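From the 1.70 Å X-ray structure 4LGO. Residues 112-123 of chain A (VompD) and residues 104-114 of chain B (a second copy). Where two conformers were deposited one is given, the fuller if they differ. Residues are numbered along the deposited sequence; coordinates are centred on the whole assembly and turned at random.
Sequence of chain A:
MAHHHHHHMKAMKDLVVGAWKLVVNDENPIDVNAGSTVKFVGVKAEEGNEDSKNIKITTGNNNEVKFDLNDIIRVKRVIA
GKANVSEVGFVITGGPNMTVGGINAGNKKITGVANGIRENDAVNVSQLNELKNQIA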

# COMPACT_ATOMS: atom_id res chain seq x y z
N GLY A 112 -6.20 -24.30 5.25
CA GLY A 112 -4.81 -24.50 4.80
C GLY A 112 -3.76 -24.43 5.89
O GLY A 112 -2.66 -23.94 5.66
N VAL A 113 -4.10 -24.92 7.09
CA VAL A 113 -3.21 -24.91 8.23
C VAL A 113 -2.43 -26.20 8.33
O VAL A 113 -3.01 -27.30 8.53
N ALA A 114 -1.10 -26.10 8.22
CA ALA A 114 -0.26 -27.26 8.40
C ALA A 114 -0.23 -27.66 9.88
O ALA A 114 -0.46 -26.83 10.76
N ASN A 115 0.05 -28.94 10.14
CA ASN A 115 0.11 -29.44 11.50
C ASN A 115 0.99 -28.58 12.38
O ASN A 115 2.14 -28.32 12.02
N GLY A 116 0.45 -28.14 13.52
CA GLY A 116 1.25 -27.43 14.52
C GLY A 116 2.25 -28.36 15.17
O GLY A 116 1.97 -29.56 15.34
N ILE A 117 3.44 -27.84 15.49
CA ILE A 117 4.53 -28.60 16.10
C ILE A 117 4.97 -28.02 17.44
O ILE A 117 5.03 -28.73 18.43
N ARG A 118 5.32 -26.73 17.45
CA ARG A 118 5.74 -26.04 18.67
C ARG A 118 4.52 -25.74 19.54
O ARG A 118 3.36 -25.72 19.06
N GLU A 119 4.77 -25.50 20.83
CA GLU A 119 3.68 -25.31 21.79
C GLU A 119 2.75 -24.16 21.44
O GLU A 119 1.57 -24.24 21.76
N ASN A 120 3.27 -23.13 20.77
CA ASN A 120 2.45 -21.98 20.37
C ASN A 120 2.06 -22.00 18.88
O ASN A 120 1.72 -20.97 18.33
N ASP A 121 2.08 -23.17 18.25
CA ASP A 121 1.51 -23.33 16.91
C ASP A 121 0.02 -23.66 16.96
O ASP A 121 -0.44 -24.37 17.86
N ALA A 122 -0.76 -23.15 16.01
CA ALA A 122 -2.15 -23.54 15.89
C ALA A 122 -2.25 -25.03 15.60
O ALA A 122 -1.33 -25.60 15.01
N VAL A 123 -3.37 -25.63 15.98
CA VAL A 123 -3.66 -27.02 15.61
C VAL A 123 -4.78 -27.10 14.59
O VAL A 123 -5.66 -26.23 14.52
N ASN B 104 -6.65 -18.10 4.67
CA ASN B 104 -5.97 -19.31 4.25
C ASN B 104 -4.50 -19.23 4.62
O ASN B 104 -3.81 -18.27 4.23
N ALA B 105 -4.02 -20.24 5.34
CA ALA B 105 -2.68 -20.24 5.93
C ALA B 105 -1.60 -20.76 4.96
O ALA B 105 -0.43 -20.93 5.33
N GLY B 106 -2.01 -21.05 3.74
CA GLY B 106 -1.11 -21.45 2.66
C GLY B 106 -0.40 -22.78 2.81
O GLY B 106 0.69 -22.96 2.27
N ASN B 107 -1.03 -23.72 3.51
CA ASN B 107 -0.41 -25.02 3.83
C ASN B 107 0.90 -24.91 4.60
O ASN B 107 1.83 -25.70 4.42
N LYS B 108 0.95 -23.91 5.48
CA LYS B 108 2.08 -23.62 6.35
C LYS B 108 1.54 -23.57 7.77
O LYS B 108 0.31 -23.48 7.99
N LYS B 109 2.43 -23.64 8.75
CA LYS B 109 2.02 -23.55 10.15
C LYS B 109 1.59 -22.14 10.49
O LYS B 109 1.99 -21.18 9.83
N ILE B 110 0.73 -22.02 11.50
CA ILE B 110 0.45 -20.74 12.12
C ILE B 110 1.17 -20.75 13.44
O ILE B 110 0.92 -21.62 14.28
N THR B 111 2.08 -19.80 13.65
CA THR B 111 2.86 -19.78 14.87
C THR B 111 2.56 -18.56 15.73
O THR B 111 1.82 -17.68 15.33
N GLY B 112 3.13 -18.54 16.93
CA GLY B 112 2.96 -17.36 17.77
C GLY B 112 1.55 -17.16 18.28
O GLY B 112 1.12 -16.03 18.51
N VAL B 113 0.86 -18.27 18.52
CA VAL B 113 -0.53 -18.26 18.97
C VAL B 113 -0.65 -18.38 20.49
O VAL B 113 -0.30 -19.40 21.09
N ALA B 114 -1.15 -17.33 21.13
CA ALA B 114 -1.42 -17.37 22.56
C ALA B 114 -2.61 -18.28 22.84
O ALA B 114 -3.50 -18.41 21.99

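The apolar centre gathers around B:Ile110, whose chi1 of -58° (m) and chi2 of 179° (t) give an extended side chain. Its CD1 lies 3.8 Å from CG2 of A:Val113 (chi1 t), and its CB lies 3.8 Å from CB of A:Ala122, a methyl that points toward chain B. The same A:Val113 CG2 reaches CB of B:Ala105 at 3.9 Å, while CG2 of B:Val113 (t) approaches A:Ala122 CB at 4.3 Å.

Backbone bonds run alongside these groups: A:Ala122 N donates to B:Ile110 O (2.9 Å, 159°) and A:Ala114 N to B:Lys108 O (3.0 Å, 168°). A water also links the two stretches: it donates to A:Ala114 O and A:Ala122 O, each at 2.9 Å, and accepts from B:Ile110 N at 3.0 Å.

Farther out, B:Lys109 (m, t, m, m) lays its aliphatic chain against chain A, its CD 3.3 Å from A:Asn115 O and 3.9 Å from A:Ile117 CD1.

At the polar edge, A:Asp121 (m) turns its carboxylate to chain B, and B:Thr111 OG1 (t) donates to its OD1 at 2.9 Å. That oxygen also takes A:Arg118 NE at 3.0 Å in a salt bridge, whereas A:Asp121 OD2 accepts from A:Ile117 N at 2.9 Å.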

# COMPACT_ATOMS: atom_id res chain seq x y z
CB VAL A 113 -3.98 -24.71 9.56
CG1 VAL A 113 -3.00 -24.66 10.73
CG2 VAL A 113 -4.83 -23.44 9.52
CB ALA A 114 1.16 -27.00 7.88
CB ASN A 115 0.63 -30.86 11.56
CG ASN A 115 -0.39 -31.90 11.13
OD1 ASN A 115 -1.40 -31.61 10.49
ND2 ASN A 115 -0.09 -33.16 11.46
CB ILE A 117 5.76 -28.65 15.17
CG1 ILE A 117 5.43 -29.38 13.87
CG2 ILE A 117 6.98 -29.32 15.83
CD1 ILE A 117 6.53 -29.21 12.85
CB ARG A 118 6.44 -24.72 18.34
CG ARG A 118 7.77 -24.82 17.58
CD ARG A 118 8.10 -23.49 16.91
NE ARG A 118 7.11 -23.21 15.86
CZ ARG A 118 7.36 -22.96 14.58
NH1 ARG A 118 8.60 -22.91 14.11
NH2 ARG A 118 6.34 -22.74 13.76
CB GLU A 119 4.22 -25.11 23.22
CG GLU A 119 5.11 -23.91 23.44
CD GLU A 119 5.72 -23.91 24.85
OE1 GLU A 119 5.46 -24.88 25.61
OE2 GLU A 119 6.44 -22.95 25.17
CB ASN A 120 3.16 -20.68 20.70
CG ASN A 120 4.48 -20.51 19.94
OD1 ASN A 120 5.01 -21.48 19.38
ND2 ASN A 120 5.00 -19.30 19.94
CB ASP A 121 2.22 -24.45 16.12
CG ASP A 121 3.66 -24.14 15.74
OD1 ASP A 121 4.12 -22.99 15.82
OD2 ASP A 121 4.37 -25.10 15.33
CB ALA A 122 -2.82 -22.77 14.77
CB VAL A 123 -4.00 -27.90 16.82
CG1 VAL A 123 -2.78 -28.07 17.71
CG2 VAL A 123 -5.15 -27.33 17.59
CB ASN B 104 -6.10 -19.55 2.75
CG ASN B 104 -5.47 -20.85 2.34
OD1 ASN B 104 -4.27 -20.93 2.15
ND2 ASN B 104 -6.28 -21.90 2.25
CB ALA B 105 -2.70 -21.04 7.23
CB ASN B 107 -0.24 -25.83 2.55
CG ASN B 107 -1.55 -25.94 1.79
OD1 ASN B 107 -2.60 -26.21 2.38
ND2 ASN B 107 -1.49 -25.70 0.48
CB LYS B 108 2.69 -22.24 5.99
CG LYS B 108 3.16 -22.07 4.55
CD LYS B 108 4.47 -22.78 4.32
CE LYS B 108 5.04 -22.44 2.94
NZ LYS B 108 6.22 -23.30 2.73
CB LYS B 109 3.15 -23.99 11.08
CG LYS B 109 3.54 -25.44 10.87
CD LYS B 109 4.49 -25.96 11.94
CE LYS B 109 5.85 -25.27 11.87
NZ LYS B 109 6.54 -25.49 10.56
CB ILE B 110 -1.05 -20.45 12.34
CG1 ILE B 110 -1.80 -20.52 11.00
CG2 ILE B 110 -1.18 -19.11 13.06
CD1 ILE B 110 -3.29 -20.29 11.10
CB THR B 111 4.34 -19.81 14.59
OG1 THR B 111 5.01 -20.20 15.84
CG2 THR B 111 4.75 -18.47 14.02
CB VAL B 113 -1.29 -19.44 18.31
CG1 VAL B 113 -2.77 -19.43 18.74
CG2 VAL B 113 -1.16 -19.40 16.81
CB ALA B 114 -1.71 -15.97 23.06
O HOH W 1 0.04 -24.68 12.64